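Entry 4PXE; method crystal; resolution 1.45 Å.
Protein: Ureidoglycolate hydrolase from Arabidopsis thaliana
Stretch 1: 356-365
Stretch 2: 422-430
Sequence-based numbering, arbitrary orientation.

Stretch 1 356-365: KKMAEAATEL
Stretch 2, residues 422-430: LTLAKLSLD

Two helices, 356-364 and 422-429, pack with axes 9.0 Å apart at closest approach and N-to-C directions 128° apart, so they run roughly against each other on a steep slant. Both have begun earlier in the chain, and residues 356-363 and 422-428 keep regular helical phi/psi; after the first helix, Leu 365 is the first residue to leave it, at -94/6. The register is set where Met 358 CA lies 5.6 Å from Thr 423 CA.

Ala 361 and Thr 423 meet closely in this contact. Ala 361 points toward the partner, its CB 3.4 Å from Thr 423 OG1 and 3.9 Å from Leu 422 CG. Thr 423 adopts chi1 m; its hydroxyl is hydrogen-bonded elsewhere in the structure, while its CG2 sits 3.7 Å from Met 358 CG. Met 358 (m, t, chi3 27°) nonetheless directs its CA-to-CB bond away. Leu 422, in t, p, brings CD2 to 3.8 Å from Leu 365 CG, extending the apolar patch past the end of the first helix.

Lysines border this patch, using their chains as hydrocarbon and their tips as charge. Lys 426 runs m, t, t, then turns at chi4 m and forms a salt bridge with Glu 364 (m, t, chi3 28°). Lys 426 NZ donates a 2.7 Å hydrogen bond to Glu 364 OE2. A weak one runs from Lys 426 NZ to Glu 364 OE1 at 2.9 Å. Water 1 accepts from Lys 426 NZ at 3.2 Å and donates to Glu 360 OE1 at 2.4 Å, linking a second carboxylate to the ammonium.

Lys 357 bends early, m, m, t, t, laying CG 3.7 Å from Leu 427 CD2 and CD 3.7 Å from Lys 426 CB. Lys 357 NZ forms a longer salt bridge, 3.6 Å, with OD1 of the C-terminal residue Asp 430. Leu 427 (m, t) starts sideways, but its end comes nearer.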

# COMPACT_ATOMS: atom_id res chain seq x y z
N LYS A 356 -6.30 40.28 -21.16
CA LYS A 356 -5.94 41.65 -21.49
C LYS A 356 -5.64 42.45 -20.23
O LYS A 356 -4.61 43.13 -20.15
CB LYS A 356 -7.08 42.30 -22.27
CG LYS A 356 -6.85 43.74 -22.66
CD LYS A 356 -8.08 44.27 -23.40
CE LYS A 356 -7.88 45.69 -23.92
NZ LYS A 356 -7.88 46.69 -22.83
N LYS A 357 -6.54 42.38 -19.24
CA LYS A 357 -6.39 43.15 -18.00
C LYS A 357 -5.15 42.70 -17.22
O LYS A 357 -4.42 43.52 -16.67
CB LYS A 357 -7.62 43.00 -17.10
CG LYS A 357 -8.85 43.76 -17.54
CD LYS A 357 -8.74 45.25 -17.26
CE LYS A 357 -10.09 45.91 -17.47
NZ LYS A 357 -9.93 47.34 -17.84
N MET A 358 -4.93 41.39 -17.18
CA MET A 358 -3.76 40.84 -16.48
C MET A 358 -2.45 41.31 -17.11
O MET A 358 -1.51 41.70 -16.41
CB MET A 358 -3.82 39.31 -16.46
CG MET A 358 -4.88 38.70 -15.55
SD MET A 358 -4.74 36.91 -15.57
CE MET A 358 -3.05 36.87 -15.94
N ALA A 359 -2.37 41.26 -18.44
CA ALA A 359 -1.18 41.72 -19.14
C ALA A 359 -0.95 43.22 -18.93
O ALA A 359 0.19 43.66 -18.72
CB ALA A 359 -1.26 41.39 -20.62
N GLU A 360 -2.03 44.00 -18.96
CA GLU A 360 -1.95 45.43 -18.69
C GLU A 360 -1.46 45.70 -17.28
O GLU A 360 -0.61 46.57 -17.07
CB GLU A 360 -3.31 46.11 -18.92
CG GLU A 360 -3.65 46.23 -20.40
CD GLU A 360 -5.10 46.60 -20.67
OE1 GLU A 360 -5.89 46.76 -19.72
OE2 GLU A 360 -5.43 46.74 -21.87
N ALA A 361 -1.97 44.94 -16.31
CA ALA A 361 -1.55 45.11 -14.92
C ALA A 361 -0.06 44.82 -14.76
O ALA A 361 0.66 45.60 -14.13
CB ALA A 361 -2.38 44.24 -14.00
N ALA A 362 0.41 43.72 -15.32
CA ALA A 362 1.83 43.39 -15.26
C ALA A 362 2.70 44.49 -15.89
O ALA A 362 3.70 44.90 -15.32
CB ALA A 362 2.11 42.03 -15.92
N THR A 363 2.28 44.99 -17.05
CA THR A 363 2.98 46.08 -17.71
C THR A 363 3.02 47.36 -16.85
O THR A 363 4.07 47.99 -16.71
CB THR A 363 2.36 46.38 -19.08
OG1 THR A 363 2.42 45.20 -19.89
CG2 THR A 363 3.12 47.51 -19.78
N GLU A 364 1.89 47.72 -16.26
CA GLU A 364 1.82 48.91 -15.39
C GLU A 364 2.72 48.79 -14.17
O GLU A 364 3.16 49.79 -13.61
CB GLU A 364 0.38 49.19 -14.96
CG GLU A 364 -0.48 49.68 -16.10
CD GLU A 364 -1.94 49.83 -15.72
OE1 GLU A 364 -2.22 50.09 -14.52
OE2 GLU A 364 -2.80 49.69 -16.61
N LEU A 365 2.99 47.55 -13.76
CA LEU A 365 3.83 47.30 -12.58
C LEU A 365 5.28 47.08 -12.96
O LEU A 365 6.11 46.71 -12.11
CB LEU A 365 3.30 46.08 -11.82
CG LEU A 365 1.98 46.33 -11.09
CD1 LEU A 365 1.29 45.01 -10.74
CD2 LEU A 365 2.24 47.16 -9.83
N LEU A 422 -3.99 44.49 -8.70
CA LEU A 422 -4.26 45.49 -9.72
C LEU A 422 -5.28 44.98 -10.73
O LEU A 422 -6.13 45.74 -11.20
CB LEU A 422 -2.95 45.90 -10.40
CG LEU A 422 -3.01 47.09 -11.36
CD1 LEU A 422 -3.71 48.30 -10.72
CD2 LEU A 422 -1.61 47.44 -11.79
N THR A 423 -5.23 43.69 -11.05
CA THR A 423 -6.21 43.11 -11.96
C THR A 423 -7.60 43.08 -11.33
O THR A 423 -8.59 43.40 -11.99
CB THR A 423 -5.80 41.68 -12.42
OG1 THR A 423 -4.48 41.71 -12.98
CG2 THR A 423 -6.77 41.16 -13.47
N LEU A 424 -7.68 42.72 -10.05
CA LEU A 424 -8.95 42.76 -9.31
C LEU A 424 -9.53 44.16 -9.34
O LEU A 424 -10.74 44.33 -9.54
CB LEU A 424 -8.74 42.34 -7.85
CG LEU A 424 -8.51 40.86 -7.56
CD1 LEU A 424 -8.08 40.68 -6.12
CD2 LEU A 424 -9.76 40.04 -7.86
N ALA A 425 -8.68 45.15 -9.09
CA ALA A 425 -9.09 46.55 -9.03
C ALA A 425 -9.64 46.99 -10.38
O ALA A 425 -10.71 47.61 -10.45
CB ALA A 425 -7.91 47.42 -8.63
N LYS A 426 -8.91 46.67 -11.44
CA LYS A 426 -9.34 47.05 -12.79
C LYS A 426 -10.68 46.42 -13.14
O LYS A 426 -11.57 47.09 -13.67
CB LYS A 426 -8.28 46.68 -13.83
CG LYS A 426 -7.00 47.48 -13.73
CD LYS A 426 -5.98 46.99 -14.75
CE LYS A 426 -4.71 47.84 -14.71
NZ LYS A 426 -4.98 49.28 -15.00
N LEU A 427 -10.83 45.14 -12.85
CA LEU A 427 -12.08 44.45 -13.14
C LEU A 427 -13.24 44.97 -12.29
O LEU A 427 -14.37 45.06 -12.77
CB LEU A 427 -11.90 42.95 -12.97
CG LEU A 427 -10.98 42.33 -14.02
CD1 LEU A 427 -10.65 40.89 -13.68
CD2 LEU A 427 -11.62 42.42 -15.40
N SER A 428 -12.96 45.32 -11.03
CA SER A 428 -13.99 45.83 -10.13
C SER A 428 -14.63 47.11 -10.68
O SER A 428 -15.83 47.34 -10.51
CB SER A 428 -13.42 46.09 -8.74
OG SER A 428 -14.38 46.73 -7.89
N LEU A 429 -13.83 47.92 -11.37
CA LEU A 429 -14.31 49.20 -11.88
C LEU A 429 -14.88 49.12 -13.30
O LEU A 429 -15.46 50.09 -13.79
CB LEU A 429 -13.18 50.24 -11.82
CG LEU A 429 -12.56 50.49 -10.44
CD1 LEU A 429 -11.57 51.65 -10.50
CD2 LEU A 429 -13.63 50.75 -9.38
N ASP A 430 -14.75 47.96 -13.94
CA ASP A 430 -15.18 47.80 -15.33
C ASP A 430 -16.68 47.56 -15.47
O ASP A 430 -17.45 47.90 -14.56
CB ASP A 430 -14.43 46.65 -16.01
CG ASP A 430 -13.90 47.04 -17.37
OD1 ASP A 430 -13.37 48.16 -17.50
OD2 ASP A 430 -14.02 46.22 -18.31
OXT ASP A 430 -17.16 47.01 -16.46
O HOH W 1 -5.75 48.49 -18.01